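Local coordinates for protein AtxE2 (Asticcacaulis excentricus, PDB 5TXE) that hydrolyses the isopeptide bond of the lasso peptides astexin-2 and astexin-3, recognising mainly the loop of the knotted substrate and converting it to a linear peptide, at residues A[68-73]-A[385-390]; A[362-365]-A[371-374]; A[193-198]-A[221-226]. The protein carries 1 engineered substitution. All blocks are in the same frame, centred on the assembly; numbering follows the deposited sequence.

Interaction 1 (A[68-73]-A[385-390])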
# COMPACT_ATOMS: atom_id res chain seq x y z
N ARG A 68 26.22 8.10 -11.52
CA ARG A 68 27.07 6.97 -11.15
C ARG A 68 26.70 6.29 -9.83
O ARG A 68 27.18 5.20 -9.57
CB ARG A 68 28.56 7.39 -11.18
CG ARG A 68 29.07 7.51 -12.64
CD ARG A 68 30.57 7.82 -12.87
NE ARG A 68 31.03 8.72 -11.81
CZ ARG A 68 32.05 8.48 -10.98
NH1 ARG A 68 32.81 7.40 -11.12
NH2 ARG A 68 32.33 9.36 -10.02
N TYR A 69 25.86 6.93 -9.02
CA TYR A 69 25.45 6.38 -7.72
C TYR A 69 23.94 6.44 -7.56
O TYR A 69 23.27 7.29 -8.14
CB TYR A 69 26.17 7.11 -6.57
CG TYR A 69 27.64 6.88 -6.61
CD1 TYR A 69 28.20 5.74 -6.04
CD2 TYR A 69 28.50 7.78 -7.29
CE1 TYR A 69 29.57 5.51 -6.10
CE2 TYR A 69 29.87 7.54 -7.36
CZ TYR A 69 30.40 6.40 -6.78
OH TYR A 69 31.75 6.15 -6.85
N VAL A 70 23.40 5.49 -6.81
CA VAL A 70 21.99 5.52 -6.44
C VAL A 70 21.89 5.51 -4.92
O VAL A 70 22.58 4.75 -4.25
CB VAL A 70 21.19 4.37 -7.06
CG1 VAL A 70 21.72 3.01 -6.66
CG2 VAL A 70 19.72 4.51 -6.70
N ALA A 71 21.05 6.38 -4.39
CA ALA A 71 20.81 6.50 -2.96
C ALA A 71 19.35 6.12 -2.65
O ALA A 71 18.42 6.46 -3.42
CB ALA A 71 21.08 7.92 -2.50
N PHE A 72 19.16 5.42 -1.54
CA PHE A 72 17.86 4.90 -1.16
C PHE A 72 17.92 4.44 0.29
O PHE A 72 19.00 4.17 0.80
CB PHE A 72 17.50 3.71 -2.05
CG PHE A 72 18.54 2.61 -2.06
CD1 PHE A 72 19.67 2.73 -2.80
CD2 PHE A 72 18.37 1.46 -1.31
CE1 PHE A 72 20.62 1.72 -2.83
CE2 PHE A 72 19.32 0.46 -1.30
CZ PHE A 72 20.45 0.58 -2.07
N GLN A 73 16.74 4.35 0.94
CA GLN A 73 16.58 3.88 2.32
C GLN A 73 16.14 2.46 2.40
O GLN A 73 15.24 2.03 1.68
CB GLN A 73 15.60 4.74 3.07
CG GLN A 73 15.52 4.44 4.54
CD GLN A 73 14.28 5.08 5.14
OE1 GLN A 73 14.34 6.03 5.99
NE2 GLN A 73 13.11 4.61 4.64
N SER A 385 19.17 -6.85 -14.86
CA SER A 385 20.20 -7.43 -14.02
C SER A 385 20.10 -6.89 -12.59
O SER A 385 19.79 -5.71 -12.40
CB SER A 385 21.57 -7.05 -14.59
OG SER A 385 21.58 -7.26 -15.99
N PRO A 386 20.42 -7.73 -11.59
CA PRO A 386 20.51 -7.35 -10.18
C PRO A 386 21.50 -6.26 -9.99
O PRO A 386 22.51 -6.30 -10.62
CB PRO A 386 21.10 -8.59 -9.50
CG PRO A 386 20.84 -9.71 -10.42
CD PRO A 386 20.80 -9.13 -11.81
N LEU A 387 21.18 -5.28 -9.18
CA LEU A 387 22.12 -4.26 -8.75
C LEU A 387 22.37 -4.36 -7.23
O LEU A 387 23.48 -4.40 -6.81
CB LEU A 387 21.60 -2.89 -9.11
CG LEU A 387 22.49 -1.75 -8.64
CD1 LEU A 387 23.85 -1.77 -9.31
CD2 LEU A 387 21.79 -0.44 -8.93
N TYR A 388 21.30 -4.41 -6.43
CA TYR A 388 21.40 -4.49 -4.96
C TYR A 388 20.17 -5.17 -4.34
O TYR A 388 19.04 -4.72 -4.54
CB TYR A 388 21.54 -3.09 -4.34
CG TYR A 388 21.61 -3.12 -2.85
CD1 TYR A 388 22.79 -3.39 -2.20
CD2 TYR A 388 20.47 -2.91 -2.07
CE1 TYR A 388 22.86 -3.42 -0.82
CE2 TYR A 388 20.50 -2.96 -0.67
CZ TYR A 388 21.69 -3.21 -0.04
OH TYR A 388 21.74 -3.25 1.34
N ASP A 389 20.41 -6.25 -3.58
CA ASP A 389 19.34 -6.97 -2.92
C ASP A 389 19.60 -6.93 -1.43
O ASP A 389 20.57 -7.52 -0.98
CB ASP A 389 19.23 -8.38 -3.41
CG ASP A 389 17.91 -9.07 -2.95
OD1 ASP A 389 17.30 -8.59 -1.95
OD2 ASP A 389 17.51 -10.08 -3.57
N PRO A 390 18.74 -6.21 -0.65
CA PRO A 390 19.00 -6.10 0.77
C PRO A 390 18.68 -7.40 1.47
O PRO A 390 18.93 -7.50 2.64
CB PRO A 390 18.04 -4.98 1.22
CG PRO A 390 16.89 -5.09 0.29
CD PRO A 390 17.47 -5.57 -1.02
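F72 and Y388 make the shortest approach between strand 69-78 and strand 384-388, and V70 and L387 make the second; all four side chains leave their backbones toward the opposing segment. The aromatic contact is oblique. The CZ corner of F72 meets one flank of the tyrosine, with F72 CZ 3.5 Å from Y388 CD2 and F72 CE2 3.7 Å from Y388 CE2. Ring centroids 5.3 Å apart and planes inclined at 57° fit neither a parallel stack nor a T-shaped pair. At its far end the tyrosine is polar, and its OH is hydrogen-bonded to R87 NH2, which helps to fix the ring's position.

The aliphatic contact is lighter and runs tip to tip: V70 CG1 lies 4.1 Å from L387 CD2. L387 reaches this far because its CG stands anti to the backbone N (chi1 177°), which carries the branched end out across the interface.

No hydrogen bond joins the two segments. The nearest CA atoms, those of V70 and L387, are 10.0 Å apart, a spacing of packed sheets and not of paired strands. Two consecutive residues, L387 and Y388, can face the same way because they form a classic beta bulge opposite L374, with the psi of L387 at -50°. Each strand belongs to its own antiparallel sheet, one near the start of the chain and one 312 residues later. Side-chain packing of this kind between sheets is consistent with adjoining blades of the beta-propeller of prolyl oligopeptidases, first against last, meeting here through side chains alone.

Interaction 2 (A[362-365]-A[371-374])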
# COMPACT_ATOMS: atom_id res chain seq x y z
N ILE A 362 17.53 2.49 -13.74
CA ILE A 362 17.72 1.92 -12.42
C ILE A 362 16.39 1.93 -11.69
O ILE A 362 15.80 3.00 -11.50
CB ILE A 362 18.75 2.72 -11.64
CG1 ILE A 362 20.11 2.48 -12.30
CG2 ILE A 362 18.93 2.17 -10.24
CD1 ILE A 362 20.53 3.42 -13.36
N CYS A 363 15.97 0.76 -11.26
CA CYS A 363 14.63 0.55 -10.68
C CYS A 363 14.63 -0.25 -9.38
O CYS A 363 15.51 -1.10 -9.16
CB CYS A 363 13.79 -0.29 -11.66
SG CYS A 363 13.62 0.44 -13.28
N ALA A 364 13.62 -0.05 -8.54
CA ALA A 364 13.28 -1.11 -7.60
C ALA A 364 12.43 -2.10 -8.35
O ALA A 364 11.70 -1.73 -9.25
CB ALA A 364 12.52 -0.55 -6.40
N GLN A 365 12.46 -3.37 -7.94
CA GLN A 365 11.70 -4.41 -8.62
C GLN A 365 11.32 -5.48 -7.63
O GLN A 365 12.05 -5.74 -6.66
CB GLN A 365 12.57 -5.03 -9.71
CG GLN A 365 11.90 -6.13 -10.54
CD GLN A 365 12.21 -7.53 -10.05
OE1 GLN A 365 13.26 -7.81 -9.50
NE2 GLN A 365 11.30 -8.45 -10.31
N PRO A 371 11.52 -10.37 -3.12
CA PRO A 371 11.23 -9.12 -2.40
C PRO A 371 11.91 -7.96 -3.06
O PRO A 371 12.81 -8.13 -3.86
CB PRO A 371 11.80 -9.31 -1.00
CG PRO A 371 12.41 -10.66 -0.97
CD PRO A 371 12.24 -11.35 -2.30
N ARG A 372 11.50 -6.77 -2.68
CA ARG A 372 11.97 -5.62 -3.32
C ARG A 372 13.51 -5.48 -3.29
O ARG A 372 14.17 -5.58 -2.24
CB ARG A 372 11.30 -4.38 -2.71
CG ARG A 372 11.21 -3.22 -3.65
CD ARG A 372 10.37 -2.09 -3.05
NE ARG A 372 8.98 -2.50 -3.00
CZ ARG A 372 8.09 -1.96 -2.18
NH1 ARG A 372 8.43 -0.98 -1.35
NH2 ARG A 372 6.84 -2.38 -2.20
N ARG A 373 14.05 -5.23 -4.48
CA ARG A 373 15.46 -5.01 -4.66
C ARG A 373 15.67 -4.00 -5.77
O ARG A 373 14.71 -3.60 -6.45
CB ARG A 373 16.08 -6.33 -5.08
CG ARG A 373 15.53 -6.81 -6.38
CD ARG A 373 16.34 -7.93 -6.97
NE ARG A 373 15.66 -8.40 -8.16
CZ ARG A 373 16.06 -9.40 -8.96
NH1 ARG A 373 17.16 -10.11 -8.73
NH2 ARG A 373 15.31 -9.71 -10.00
N LEU A 374 16.91 -3.58 -5.92
CA LEU A 374 17.28 -2.72 -7.03
C LEU A 374 17.87 -3.55 -8.18
O LEU A 374 18.59 -4.50 -7.97
CB LEU A 374 18.29 -1.68 -6.61
CG LEU A 374 17.85 -0.36 -5.97
CD1 LEU A 374 16.44 -0.35 -5.47
CD2 LEU A 374 18.84 0.05 -4.92
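Q365 and R373 form the tight part of this contact, paired through both backbone and side chains. Q365 N donates to R373 O at 2.7 Å, and R373 N returns a bond to Q365 O at 3.0 Å, which identifies an antiparallel hydrogen-bonded pair. The two side chains run side by side on one face of the sheet. R373 CG sits between its own backbone N and carbonyl carbon (chi1 62°), and from there the chain extends along the glutamine. Its guanidinium then presents NE and NH2 to a single acceptor: R373 NE and R373 NH2 are each 2.8 Å from Q365 OE1. The acceptor lies in the guanidinium plane, but the two bonds differ at the amide. NE approaches almost straight down the C=O direction (178°), whereas NH2 stands 37° above the carbonyl plane. Two donors on OE1 restrict rotation of the amide.

Side-chain contact on the face of A364 and L374, a non-hydrogen-bonded pair, is looser and apolar (A364 CB to L374 CD1 4.0 Å), although their CA atoms are only 4.3 Å apart. Exposure runs the other way, since R373 alone of the touching residues is partly exposed.

At R372 the chain turns a corner; its CG brushes A364 CB, and its guanidinium reaches the carbonyls of I49, T51 and M52 and, through NE, a salt bridge with E366. Strand 360-367 is flanked on its other edge by strand 350-357, to which the C363-C354 disulfide ties it, and strand 384-388 borders strand 373-378.

Interaction 3 (A[193-198]-A[221-226])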
# COMPACT_ATOMS: atom_id res chain seq x y z
N VAL A 193 0.96 23.65 14.25
CA VAL A 193 1.35 23.74 15.65
C VAL A 193 0.57 24.80 16.44
O VAL A 193 0.11 24.54 17.55
CB VAL A 193 2.88 23.99 15.77
CG1 VAL A 193 3.30 24.18 17.24
CG2 VAL A 193 3.64 22.81 15.20
N GLU A 194 0.45 25.98 15.89
CA GLU A 194 -0.33 27.02 16.53
C GLU A 194 -1.83 26.60 16.70
O GLU A 194 -2.47 26.96 17.67
CB GLU A 194 -0.21 28.35 15.74
CG GLU A 194 1.26 28.85 15.60
CD GLU A 194 1.53 29.85 14.45
OE1 GLU A 194 0.61 30.17 13.62
OE2 GLU A 194 2.70 30.34 14.37
N ALA A 195 -2.38 25.94 15.70
CA ALA A 195 -3.79 25.58 15.73
C ALA A 195 -3.97 24.55 16.86
O ALA A 195 -4.97 24.61 17.56
CB ALA A 195 -4.24 24.98 14.41
N GLU A 196 -2.99 23.67 17.05
CA GLU A 196 -3.03 22.72 18.13
C GLU A 196 -3.02 23.40 19.45
O GLU A 196 -3.70 22.96 20.37
CB GLU A 196 -1.91 21.68 18.05
CG GLU A 196 -2.25 20.56 17.09
CD GLU A 196 -1.16 19.49 16.98
OE1 GLU A 196 0.06 19.86 16.93
OE2 GLU A 196 -1.55 18.27 16.88
N ALA A 197 -2.26 24.49 19.57
CA ALA A 197 -2.22 25.17 20.86
C ALA A 197 -3.52 25.89 21.11
O ALA A 197 -4.02 25.96 22.27
CB ALA A 197 -1.01 26.12 20.94
N GLU A 198 -4.13 26.38 20.05
CA GLU A 198 -5.43 27.02 20.23
C GLU A 198 -6.49 25.98 20.68
O GLU A 198 -7.28 26.26 21.58
CB GLU A 198 -5.85 27.79 18.98
CG GLU A 198 -7.16 28.61 19.10
CD GLU A 198 -7.25 29.65 20.28
OE1 GLU A 198 -6.22 30.33 20.60
OE2 GLU A 198 -8.37 29.80 20.87
N PRO A 221 -10.58 17.58 19.22
CA PRO A 221 -10.84 18.15 17.93
C PRO A 221 -9.56 18.08 17.10
O PRO A 221 -8.48 18.22 17.66
CB PRO A 221 -11.17 19.60 18.23
CG PRO A 221 -11.38 19.70 19.68
CD PRO A 221 -10.57 18.61 20.26
N ARG A 222 -9.70 17.86 15.79
CA ARG A 222 -8.59 17.93 14.85
C ARG A 222 -8.48 19.34 14.28
O ARG A 222 -9.46 20.11 14.27
CB ARG A 222 -8.84 16.94 13.71
CG ARG A 222 -9.12 15.57 14.25
CD ARG A 222 -8.46 14.28 13.73
NE ARG A 222 -8.90 13.82 12.41
CZ ARG A 222 -8.90 12.56 11.95
NH1 ARG A 222 -8.61 11.48 12.68
NH2 ARG A 222 -9.27 12.36 10.69
N VAL A 223 -7.31 19.65 13.76
CA VAL A 223 -7.07 20.89 13.10
C VAL A 223 -7.68 20.81 11.71
O VAL A 223 -7.40 19.88 10.94
CB VAL A 223 -5.55 21.11 12.91
CG1 VAL A 223 -5.29 22.33 12.06
CG2 VAL A 223 -4.83 21.20 14.28
N LEU A 224 -8.48 21.81 11.38
CA LEU A 224 -9.09 21.95 10.04
C LEU A 224 -8.18 22.71 9.08
O LEU A 224 -7.53 23.67 9.46
CB LEU A 224 -10.40 22.73 10.15
CG LEU A 224 -11.41 22.08 11.11
CD1 LEU A 224 -12.63 23.00 11.33
CD2 LEU A 224 -11.84 20.71 10.59
N GLU A 225 -8.20 22.31 7.81
CA GLU A 225 -7.74 23.19 6.73
C GLU A 225 -8.51 24.52 6.78
O GLU A 225 -9.64 24.53 7.22
CB GLU A 225 -7.97 22.48 5.41
CG GLU A 225 -6.98 21.36 5.15
CD GLU A 225 -5.55 21.88 5.02
OE1 GLU A 225 -5.34 23.12 4.87
OE2 GLU A 225 -4.62 21.06 5.04
N PRO A 226 -7.97 25.65 6.30
CA PRO A 226 -6.71 25.72 5.54
C PRO A 226 -5.57 25.97 6.50
O PRO A 226 -5.70 26.79 7.41
CB PRO A 226 -6.91 26.97 4.66
CG PRO A 226 -7.75 27.88 5.53
CD PRO A 226 -8.65 26.97 6.38
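Helix 190-202 and the returning loop before strand 230-235 form an excursion between two neighbouring antiparallel strands, 183-188 and 230-235, and A195, E196 and V223 join its two limbs. The evidence is apolar contact alone, with no hydrogen bond between the segments. V223 points both methyls at the helix: V223 CG1 lies 3.7 Å from A195 CB, and V223 CG2 is 3.8 Å from the same carbon. The small alanine therefore meets the fork of the valine, and the backbones come close, with the CA atoms of A195 and V223 6.3 Å apart.

E196 contributes through its aliphatic part, at the margin. Its CG, anti to the carbonyl carbon (chi1 -82°), is set beside the valine, with E196 CG 3.9 Å from V223 CG2 and the two side chains crossing at about a right angle. Beyond CG the glutamate chain is extended.

The loop is also held by backbone hydrogen bonds of V223 with A119 and of E225 with G117. These partners closely follow W116 in the chain, an astexin-3-binding residue whose side chain is about 12 Å from that of V223, and R222 makes a cation-pi contact with Y118 between them. F192 and I199 of helix 190-202 touch V223 as well, so the valine packs along the helix that follows strand 183-188, while its own loop leads on into strand 230-235.

Overall arrangement
Interactions 1 and 2 are neighbours, their centres 8 Å apart, and both reach one sheet, in which strands 373-378 and 384-388 are adjacent. The junction is measurable: L374 N is 2.8 Å from Y388 O and L374 O is 3.0 Å from L387 N, both probable hydrogen bonds, while F72 packs on L374 from the opposing sheet. Along the chain, interactions 2 and 3 both fall inside the loop closed by interaction 1. Interaction 3 is remote, with nearest atoms about 22 Å from interaction 1 and about 25 Å from interaction 2. It alone of the three has a known functional residue nearby, W116, about 12 Å from V223 between side chains.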